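RNA polymerase sigma factor (Bartonella quintana, PDB 5UXX) probably acts as an extracytoplasmic-function sigma factor that binds promoter DNA and directs RNA polymerase to the genes it controls. Local coordinates at residues A[116-121]-A[148-153]; A[8-12]-A[44-48]; A[56-62]-A[126-130]. One frame throughout, in Å; residues are numbered along the deposited sequence.

Contact 1. Residues A[116-121]-A[148-153]; sequences DQREAI and RVSRAR
Ala-120 and Ile-121 of helix 115-125 pack on Val-149 and Ala-152 of helix 142-159, inside the helical DNA-binding domain of sigma-70 region 4, whose helix-turn-helix probably uses helix 142-159 for recognition. The short segments cross almost perpendicularly, at -101°, with axes 8.3 Å apart, and Ala-120 and Ala-152 each put just a methyl group between the helices. The tight part is apolar. Ala-152 CB rests 3.8 Å from Ile-121 CB and also touches Gln-117 CB, while Ala-120 CB meets Arg-148 CB at 3.8 Å. Ile-121 holds CG1 anti to its backbone N (chi1 -166°), which carries CD1 to within 4.1 Å of Val-149 CG1. Leu-113 adds to this packing, and a second protein chain of the assembly covers Ile-121 and Val-149.

Toward solvent, where Asp-116 and Arg-148 are partly exposed, the contact turns polar. The carboxylate of Asp-116 lies over one face of the Arg-148 guanidinium, their planes 14° apart; OD2 is 3.2 Å from Arg-148 NH2, a salt bridge of charge alone, since the oxygen sits well off the guanidinium plane. Separately, a water accepts from Arg-148 NH1 at 2.9 Å and donates to the backbone Asp-116 O at 3.0 Å.

Contact 2. Residues A[8-12]-A[44-48]; sequences FKQEL and AWAKQ
Phe-8 lays one face of its ring on the aliphatic part of Gln-48: the CB of Gln-48 stands 3.7 Å from the ring centroid in a CH-pi contact over the face, and Gln-48 CB is 3.5 Å from Phe-8 CZ. The opposite face is backed by Leu-12, one helical turn further along the same helix, leaving the ring sandwiched between its own helix and the turn that ends helix 33-46. An edge of the ring is occupied too. CD2 and CE2 of Phe-8 point at the six-membered ring of Trp-45 in an offset edge-to-face pair, with planes at 65° and Phe-8 CD2 3.7 Å from Trp-45 CE3.

The indole is met from several directions. Leu-12 reaches its rim with CD1, 3.9 Å from Trp-45 CE3 and near the indole plane, and Lys-9 CB comes up to the same edge. The side-chain nitrogen of Gln-48 lies 3.3 Å above the indole plane, on the face that Phe-8 approaches. This placement comes from a turn-back within the segment: Gln-48 sets CG between its backbone N and carbonyl carbon (chi1 68°), and the amide then donates from NE2 to Trp-45 O at 2.8 Å, fairly straight at 157° and on a carbonyl lone pair. This bond helps to orient the amide just after Lys-47, where the chain leaves the helix.

The ammonium of Lys-9 pairs with acidic side chains of a second protein chain. Within the fold, this contact ties the N-terminal part of helix 7-26 to the C-terminal end of helix 33-46 in the all-helical region 2 bundle; helix 57-81 completes the packing, with Leu-61 against both Leu-12 and Ala-44, and Trp-60 against Ala-44.

Contact 3. Residues A[56-62]-A[126-130]; sequences NLKAWLF and ASGFS
Lys-58 passes obliquely by the CZ and CE1 end of the Phe-129 ring, where the start of helix 57-81 meets the loop between helices 115-125 and 131-138. Its CB lies 4.1 Å from Phe-129 CZ, and CG comes closer, 3.7 Å from the same CZ. CD continues past the ring, still 3.8 Å from Phe-129 CZ, and the chain bends there (chi3 -56°), turning the tip toward the loop backbone. NZ ends on a water, donating to it at 2.8 Å, and that water donates in turn to Ser-127 O, also at 2.8 Å. The ammonium thus reaches the loop carbonyl through one solvent molecule.

Phe-129 itself fills the middle of the contact. It directs an edge at one face of Phe-62, the planes at 74°, with Phe-129 CE2 3.5 Å from Phe-62 CD2: a T-shaped pair. Its CE1 edge meets the first turn of the helix, 3.7 Å from Ala-59 CB. That turn is capped by Asn-56, whose OD1 accepts from Ala-59 N at 2.9 Å; the bond is straight at the hydrogen, 162°, although the donor stands well above the carbonyl plane. Phe-62 also stacks on Phe-22, and Phe-129 touches Ile-137 of helix 131-138. Ser-127 brings OG to the edge of Phe-62, but that hydroxyl is hydrogen-bonded to Ile-122 O and to an aromatic side chain of a second protein chain.

This is therefore an interface between region 2 and region 4, made from a ring edge on a ring face, aliphatic groups and one water bridge, with no direct hydrogen bond across the two segments. Such chemistry would be consistent with two domains that pack together in this complex yet may have to separate when a sigma factor engages polymerase and promoter.

How the contacts relate
Contacts 1 and 2 each work inside one region, on opposite sides of the chain's centre with their own centres about 29 Å apart: contact 1 crosses two helices of region 4, contact 2 closes an end of the region 2 bundle. Contact 3, nearest the middle of the chain, joins the two regions. All three are partly buried, but contact 2 lies furthest out, and it touches contact 3 through Leu-57, Trp-60 and Leu-61 of helix 57-81. Contact 1 uses helix 115-125 and contact 3 the loop that follows it, without touching. Aromatic rings dominate contacts 2 and 3, aliphatic groups and a salt bridge contact 1; contacts 1 and 3 each contain their own bridging water.

Contact 1. Residues A[116-121]-A[148-153]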
loop_
_atom_site.group_PDB
_atom_site.type_symbol
_atom_site.label_atom_id
_atom_site.label_comp_id
_atom_site.label_asym_id
_atom_site.label_seq_id
_atom_site.Cartn_x
_atom_site.Cartn_y
_atom_site.Cartn_z
ATOM N N ASP A 116 -7.141 -5.372 -8.511
ATOM C CA ASP A 116 -6.261 -6.515 -8.297
ATOM C C ASP A 116 -4.871 -6.280 -8.881
ATOM O O ASP A 116 -3.865 -6.623 -8.260
ATOM C CB ASP A 116 -6.876 -7.780 -8.897
ATOM C CG ASP A 116 -8.040 -8.305 -8.081
ATOM O OD1 ASP A 116 -8.099 -8.008 -6.869
ATOM O OD2 ASP A 116 -8.899 -9.010 -8.651
ATOM N N GLN A 117 -4.821 -5.698 -10.074
ATOM C CA GLN A 117 -3.551 -5.411 -10.734
ATOM C C GLN A 117 -2.758 -4.356 -9.975
ATOM O O GLN A 117 -1.546 -4.484 -9.799
ATOM C CB GLN A 117 -3.779 -4.935 -12.168
ATOM C CG GLN A 117 -4.128 -6.024 -13.161
ATOM C CD GLN A 117 -4.631 -5.454 -14.473
ATOM O OE1 GLN A 117 -4.885 -6.188 -15.427
ATOM N NE2 GLN A 117 -4.779 -4.134 -14.525
ATOM N N ARG A 118 -3.454 -3.313 -9.533
ATOM C CA ARG A 118 -2.823 -2.213 -8.816
ATOM C C ARG A 118 -2.155 -2.690 -7.530
ATOM O O ARG A 118 -1.006 -2.351 -7.259
ATOM C CB ARG A 118 -3.850 -1.122 -8.507
ATOM C CG ARG A 118 -3.314 0.022 -7.657
ATOM C CD ARG A 118 -4.208 1.254 -7.745
ATOM N NE ARG A 118 -5.589 0.972 -7.360
ATOM C CZ ARG A 118 -6.596 0.846 -8.219
ATOM N NH1 ARG A 118 -6.380 0.978 -9.522
ATOM N NH2 ARG A 118 -7.819 0.586 -7.778
ATOM N N GLU A 119 -2.875 -3.483 -6.746
ATOM C CA GLU A 119 -2.340 -3.994 -5.491
ATOM C C GLU A 119 -1.172 -4.952 -5.714
ATOM O O GLU A 119 -0.160 -4.884 -5.015
ATOM C CB GLU A 119 -3.433 -4.690 -4.684
ATOM C CG GLU A 119 -2.925 -5.299 -3.392
ATOM C CD GLU A 119 -4.035 -5.871 -2.543
ATOM O OE1 GLU A 119 -5.119 -6.163 -3.092
ATOM O OE2 GLU A 119 -3.822 -6.032 -1.324
ATOM N N ALA A 120 -1.320 -5.846 -6.687
ATOM C CA ALA A 120 -0.296 -6.844 -6.979
ATOM C C ALA A 120 1.031 -6.203 -7.380
ATOM O O ALA A 120 2.089 -6.596 -6.890
ATOM C CB ALA A 120 -0.776 -7.786 -8.072
ATOM N N ILE A 121 0.972 -5.215 -8.269
ATOM C CA ILE A 121 2.186 -4.582 -8.774
ATOM C C ILE A 121 2.840 -3.713 -7.699
ATOM O O ILE A 121 4.051 -3.501 -7.717
ATOM C CB ILE A 121 1.902 -3.736 -10.044
ATOM C CG1 ILE A 121 3.208 -3.378 -10.758
ATOM C CG2 ILE A 121 1.093 -2.489 -9.714
ATOM C CD1 ILE A 121 3.971 -4.580 -11.267
ATOM N N ARG A 148 -1.262 -11.311 -12.629
ATOM C CA ARG A 148 -1.684 -9.953 -12.302
ATOM C C ARG A 148 -0.519 -8.975 -12.419
ATOM O O ARG A 148 -0.691 -7.847 -12.876
ATOM C CB ARG A 148 -2.287 -9.899 -10.895
ATOM C CG ARG A 148 -3.678 -10.505 -10.806
ATOM C CD ARG A 148 -4.205 -10.535 -9.382
ATOM N NE ARG A 148 -5.548 -11.106 -9.326
ATOM C CZ ARG A 148 -6.224 -11.326 -8.203
ATOM N NH1 ARG A 148 -5.684 -11.024 -7.030
ATOM N NH2 ARG A 148 -7.441 -11.849 -8.253
ATOM N N VAL A 149 0.666 -9.413 -12.004
ATOM C CA VAL A 149 1.866 -8.590 -12.101
ATOM C C VAL A 149 2.227 -8.336 -13.564
ATOM O O VAL A 149 2.546 -7.210 -13.947
ATOM C CB VAL A 149 3.062 -9.247 -11.376
ATOM C CG1 VAL A 149 4.379 -8.625 -11.819
ATOM C CG2 VAL A 149 2.892 -9.134 -9.867
ATOM N N SER A 150 2.159 -9.385 -14.378
ATOM C CA SER A 150 2.491 -9.283 -15.796
ATOM C C SER A 150 1.538 -8.354 -16.543
ATOM O O SER A 150 1.974 -7.521 -17.338
ATOM C CB SER A 150 2.481 -10.668 -16.447
ATOM O OG SER A 150 3.568 -11.454 -15.991
ATOM N N ARG A 151 0.241 -8.502 -16.293
ATOM C CA ARG A 151 -0.756 -7.657 -16.943
ATOM C C ARG A 151 -0.635 -6.205 -16.487
ATOM O O ARG A 151 -0.743 -5.282 -17.294
ATOM C CB ARG A 151 -2.174 -8.180 -16.682
ATOM C CG ARG A 151 -2.473 -9.506 -17.372
ATOM C CD ARG A 151 -3.895 -10.001 -17.116
ATOM N NE ARG A 151 -4.156 -10.310 -15.713
ATOM C CZ ARG A 151 -4.865 -9.537 -14.896
ATOM N NH1 ARG A 151 -5.056 -9.898 -13.636
ATOM N NH2 ARG A 151 -5.394 -8.408 -15.342
ATOM N N ALA A 152 -0.407 -6.009 -15.191
ATOM C CA ALA A 152 -0.250 -4.668 -14.638
ATOM C C ALA A 152 0.996 -3.985 -15.187
ATOM O O ALA A 152 0.976 -2.794 -15.497
ATOM C CB ALA A 152 -0.194 -4.722 -13.119
ATOM N N ARG A 153 2.081 -4.745 -15.301
ATOM C CA ARG A 153 3.340 -4.204 -15.797
ATOM C C ARG A 153 3.206 -3.748 -17.248
ATOM O O ARG A 153 3.630 -2.648 -17.596
ATOM C CB ARG A 153 4.459 -5.240 -15.666
ATOM C CG ARG A 153 5.832 -4.713 -16.051
ATOM C CD ARG A 153 6.677 -5.781 -16.724
ATOM N NE ARG A 153 7.868 -5.213 -17.350
ATOM C CZ ARG A 153 8.815 -5.931 -17.946
ATOM N NH1 ARG A 153 8.715 -7.251 -17.998
ATOM N NH2 ARG A 153 9.862 -5.327 -18.491
HETATM O O HOH W 1 -3.725 -8.973 -6.354
#

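Contact 2. Residues A[8-12]-A[44-48]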
loop_
_atom_site.group_PDB
_atom_site.type_symbol
_atom_site.label_atom_id
_atom_site.label_comp_id
_atom_site.label_asym_id
_atom_site.label_seq_id
_atom_site.Cartn_x
_atom_site.Cartn_y
_atom_site.Cartn_z
ATOM N N PHE A 8 7.408 -4.088 20.170
ATOM C CA PHE A 8 6.385 -4.046 19.132
ATOM C C PHE A 8 6.266 -2.642 18.542
ATOM O O PHE A 8 6.109 -2.477 17.333
ATOM C CB PHE A 8 5.031 -4.508 19.670
ATOM C CG PHE A 8 3.950 -4.539 18.628
ATOM C CD1 PHE A 8 3.951 -5.513 17.642
ATOM C CD2 PHE A 8 2.938 -3.592 18.625
ATOM C CE1 PHE A 8 2.962 -5.546 16.676
ATOM C CE2 PHE A 8 1.945 -3.622 17.662
ATOM C CZ PHE A 8 1.958 -4.598 16.686
ATOM N N LYS A 9 6.341 -1.636 19.408
ATOM C CA LYS A 9 6.291 -0.242 18.984
ATOM C C LYS A 9 7.437 0.115 18.041
ATOM O O LYS A 9 7.234 0.778 17.022
ATOM C CB LYS A 9 6.324 0.682 20.201
ATOM C CG LYS A 9 6.409 2.157 19.854
ATOM C CD LYS A 9 6.900 2.966 21.041
ATOM C CE LYS A 9 7.192 4.402 20.646
ATOM N NZ LYS A 9 7.481 5.252 21.834
ATOM N N GLN A 10 8.640 -0.330 18.385
ATOM C CA GLN A 10 9.825 -0.031 17.591
ATOM C C GLN A 10 9.787 -0.739 16.240
ATOM O O GLN A 10 10.287 -0.217 15.244
ATOM C CB GLN A 10 11.088 -0.419 18.360
ATOM C CG GLN A 10 11.335 0.440 19.592
ATOM C CD GLN A 10 12.643 0.117 20.282
ATOM O OE1 GLN A 10 12.852 -1.002 20.751
ATOM N NE2 GLN A 10 13.534 1.099 20.351
ATOM N N GLU A 11 9.189 -1.926 16.211
ATOM C CA GLU A 11 9.001 -2.655 14.963
ATOM C C GLU A 11 8.026 -1.925 14.043
ATOM O O GLU A 11 8.209 -1.900 12.826
ATOM C CB GLU A 11 8.503 -4.077 15.236
ATOM C CG GLU A 11 9.520 -4.992 15.913
ATOM C CD GLU A 11 10.553 -5.563 14.951
ATOM O OE1 GLU A 11 11.112 -6.638 15.255
ATOM O OE2 GLU A 11 10.814 -4.942 13.900
ATOM N N LEU A 12 6.991 -1.333 14.634
ATOM C CA LEU A 12 6.003 -0.567 13.882
ATOM C C LEU A 12 6.617 0.653 13.206
ATOM O O LEU A 12 6.329 0.935 12.043
ATOM C CB LEU A 12 4.857 -0.126 14.793
ATOM C CG LEU A 12 3.821 -1.195 15.133
ATOM C CD1 LEU A 12 2.800 -0.648 16.110
ATOM C CD2 LEU A 12 3.143 -1.688 13.867
ATOM N N ALA A 44 -3.897 -3.250 14.689
ATOM C CA ALA A 44 -2.686 -4.046 14.835
ATOM C C ALA A 44 -2.219 -4.076 16.286
ATOM O O ALA A 44 -1.728 -5.096 16.767
ATOM C CB ALA A 44 -1.585 -3.505 13.938
ATOM N N TRP A 45 -2.376 -2.953 16.979
ATOM C CA TRP A 45 -1.991 -2.873 18.382
ATOM C C TRP A 45 -2.863 -3.782 19.240
ATOM O O TRP A 45 -2.385 -4.404 20.186
ATOM C CB TRP A 45 -2.075 -1.432 18.888
ATOM C CG TRP A 45 -1.412 -1.239 20.216
ATOM C CD1 TRP A 45 -1.982 -1.397 21.446
ATOM C CD2 TRP A 45 -0.048 -0.872 20.451
ATOM N NE1 TRP A 45 -1.060 -1.142 22.431
ATOM C CE2 TRP A 45 0.137 -0.817 21.846
ATOM C CE3 TRP A 45 1.035 -0.579 19.615
ATOM C CZ2 TRP A 45 1.357 -0.483 22.426
ATOM C CZ3 TRP A 45 2.248 -0.246 20.194
ATOM C CH2 TRP A 45 2.398 -0.201 21.585
ATOM N N ALA A 46 -4.148 -3.848 18.909
ATOM C CA ALA A 46 -5.078 -4.689 19.648
ATOM C C ALA A 46 -4.849 -6.172 19.361
ATOM O O ALA A 46 -4.997 -7.011 20.249
ATOM C CB ALA A 46 -6.514 -4.303 19.320
ATOM N N LYS A 47 -4.479 -6.490 18.123
ATOM C CA LYS A 47 -4.287 -7.881 17.718
ATOM C C LYS A 47 -2.824 -8.311 17.739
ATOM O O LYS A 47 -2.483 -9.378 17.228
ATOM C CB LYS A 47 -4.849 -8.100 16.312
ATOM C CG LYS A 47 -6.304 -7.709 16.139
ATOM C CD LYS A 47 -6.656 -7.584 14.664
ATOM C CE LYS A 47 -6.792 -8.945 14.001
ATOM N NZ LYS A 47 -6.720 -8.853 12.515
ATOM N N GLN A 48 -1.965 -7.486 18.332
ATOM C CA GLN A 48 -0.522 -7.720 18.315
ATOM C C GLN A 48 -0.129 -9.077 18.900
ATOM O O GLN A 48 0.879 -9.660 18.504
ATOM C CB GLN A 48 0.217 -6.596 19.046
ATOM C CG GLN A 48 -0.001 -6.525 20.543
ATOM C CD GLN A 48 0.810 -5.412 21.175
ATOM O OE1 GLN A 48 2.006 -5.565 21.427
ATOM N NE2 GLN A 48 0.166 -4.276 21.421
#

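Contact 3. Residues A[56-62]-A[126-130]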
loop_
_atom_site.group_PDB
_atom_site.type_symbol
_atom_site.label_atom_id
_atom_site.label_comp_id
_atom_site.label_asym_id
_atom_site.label_seq_id
_atom_site.Cartn_x
_atom_site.Cartn_y
_atom_site.Cartn_z
ATOM N N ASN A 56 6.216 -13.007 8.831
ATOM C CA ASN A 56 6.457 -11.685 8.268
ATOM C C ASN A 56 5.536 -10.637 8.883
ATOM O O ASN A 56 4.328 -10.642 8.644
ATOM C CB ASN A 56 6.284 -11.717 6.747
ATOM C CG ASN A 56 6.882 -10.501 6.063
ATOM O OD1 ASN A 56 6.700 -9.366 6.506
ATOM N ND2 ASN A 56 7.607 -10.735 4.975
ATOM N N LEU A 57 6.113 -9.741 9.677
ATOM C CA LEU A 57 5.340 -8.701 10.346
ATOM C C LEU A 57 4.797 -7.682 9.353
ATOM O O LEU A 57 3.665 -7.216 9.486
ATOM C CB LEU A 57 6.190 -7.997 11.404
ATOM C CG LEU A 57 5.494 -6.868 12.166
ATOM C CD1 LEU A 57 4.311 -7.406 12.958
ATOM C CD2 LEU A 57 6.474 -6.151 13.078
ATOM N N LYS A 58 5.611 -7.342 8.359
ATOM C CA LYS A 58 5.211 -6.383 7.337
ATOM C C LYS A 58 4.004 -6.900 6.563
ATOM O O LYS A 58 3.058 -6.159 6.304
ATOM C CB LYS A 58 6.373 -6.095 6.383
ATOM C CG LYS A 58 6.157 -4.889 5.483
ATOM C CD LYS A 58 7.290 -4.739 4.480
ATOM C CE LYS A 58 8.641 -4.665 5.176
ATOM N NZ LYS A 58 9.770 -4.708 4.205
ATOM N N ALA A 59 4.039 -8.180 6.206
ATOM C CA ALA A 59 2.930 -8.808 5.497
ATOM C C ALA A 59 1.686 -8.868 6.377
ATOM O O ALA A 59 0.562 -8.724 5.895
ATOM C CB ALA A 59 3.318 -10.203 5.032
ATOM N N TRP A 60 1.898 -9.085 7.671
ATOM C CA TRP A 60 0.809 -9.124 8.639
ATOM C C TRP A 60 0.124 -7.763 8.731
ATOM O O TRP A 60 -1.103 -7.674 8.765
ATOM C CB TRP A 60 1.334 -9.552 10.012
ATOM C CG TRP A 60 0.269 -9.745 11.048
ATOM C CD1 TRP A 60 -0.601 -10.791 11.142
ATOM C CD2 TRP A 60 -0.032 -8.873 12.146
ATOM N NE1 TRP A 60 -1.428 -10.624 12.226
ATOM C CE2 TRP A 60 -1.100 -9.454 12.859
ATOM C CE3 TRP A 60 0.494 -7.657 12.592
ATOM C CZ2 TRP A 60 -1.651 -8.862 13.994
ATOM C CZ3 TRP A 60 -0.054 -7.071 13.720
ATOM C CH2 TRP A 60 -1.115 -7.673 14.407
ATOM N N LEU A 61 0.931 -6.707 8.764
ATOM C CA LEU A 61 0.423 -5.343 8.860
ATOM C C LEU A 61 -0.273 -4.910 7.574
ATOM O O LEU A 61 -1.333 -4.285 7.613
ATOM C CB LEU A 61 1.561 -4.377 9.193
ATOM C CG LEU A 61 2.149 -4.515 10.600
ATOM C CD1 LEU A 61 3.414 -3.688 10.745
ATOM C CD2 LEU A 61 1.124 -4.110 11.643
ATOM N N PHE A 62 0.331 -5.243 6.436
ATOM C CA PHE A 62 -0.233 -4.900 5.135
ATOM C C PHE A 62 -1.575 -5.590 4.912
ATOM O O PHE A 62 -2.472 -5.031 4.283
ATOM C CB PHE A 62 0.737 -5.269 4.011
ATOM C CG PHE A 62 1.759 -4.205 3.710
ATOM C CD1 PHE A 62 2.493 -3.614 4.726
ATOM C CD2 PHE A 62 1.987 -3.800 2.404
ATOM C CE1 PHE A 62 3.433 -2.638 4.446
ATOM C CE2 PHE A 62 2.926 -2.825 2.117
ATOM C CZ PHE A 62 3.649 -2.243 3.139
ATOM N N ALA A 126 6.971 -2.744 -5.544
ATOM C CA ALA A 126 7.314 -1.612 -4.689
ATOM C C ALA A 126 7.502 -1.989 -3.220
ATOM O O ALA A 126 8.398 -1.469 -2.554
ATOM C CB ALA A 126 6.250 -0.532 -4.813
ATOM N N SER A 127 6.663 -2.886 -2.716
ATOM C CA SER A 127 6.667 -3.209 -1.291
ATOM C C SER A 127 7.715 -4.260 -0.931
ATOM O O SER A 127 8.015 -4.467 0.245
ATOM C CB SER A 127 5.280 -3.681 -0.853
ATOM O OG SER A 127 4.296 -2.709 -1.161
ATOM N N GLY A 128 8.265 -4.925 -1.941
ATOM C CA GLY A 128 9.360 -5.855 -1.730
ATOM C C GLY A 128 8.959 -7.228 -1.224
ATOM O O GLY A 128 9.782 -7.945 -0.655
ATOM N N PHE A 129 7.698 -7.599 -1.422
ATOM C CA PHE A 129 7.227 -8.920 -1.015
ATOM C C PHE A 129 7.553 -9.981 -2.061
ATOM O O PHE A 129 7.667 -9.683 -3.249
ATOM C CB PHE A 129 5.719 -8.907 -0.755
ATOM C CG PHE A 129 5.318 -8.133 0.466
ATOM C CD1 PHE A 129 5.611 -8.613 1.733
ATOM C CD2 PHE A 129 4.635 -6.935 0.350
ATOM C CE1 PHE A 129 5.242 -7.906 2.860
ATOM C CE2 PHE A 129 4.261 -6.223 1.473
ATOM C CZ PHE A 129 4.564 -6.708 2.730
ATOM N N SER A 130 7.709 -11.219 -1.606
ATOM C CA SER A 130 7.859 -12.351 -2.508
ATOM C C SER A 130 6.503 -12.697 -3.113
ATOM O O SER A 130 5.470 -12.232 -2.631
ATOM C CB SER A 130 8.439 -13.559 -1.773
ATOM O OG SER A 130 7.547 -14.017 -0.772
HETATM O O HOH W 2 8.884 -6.318 2.096
#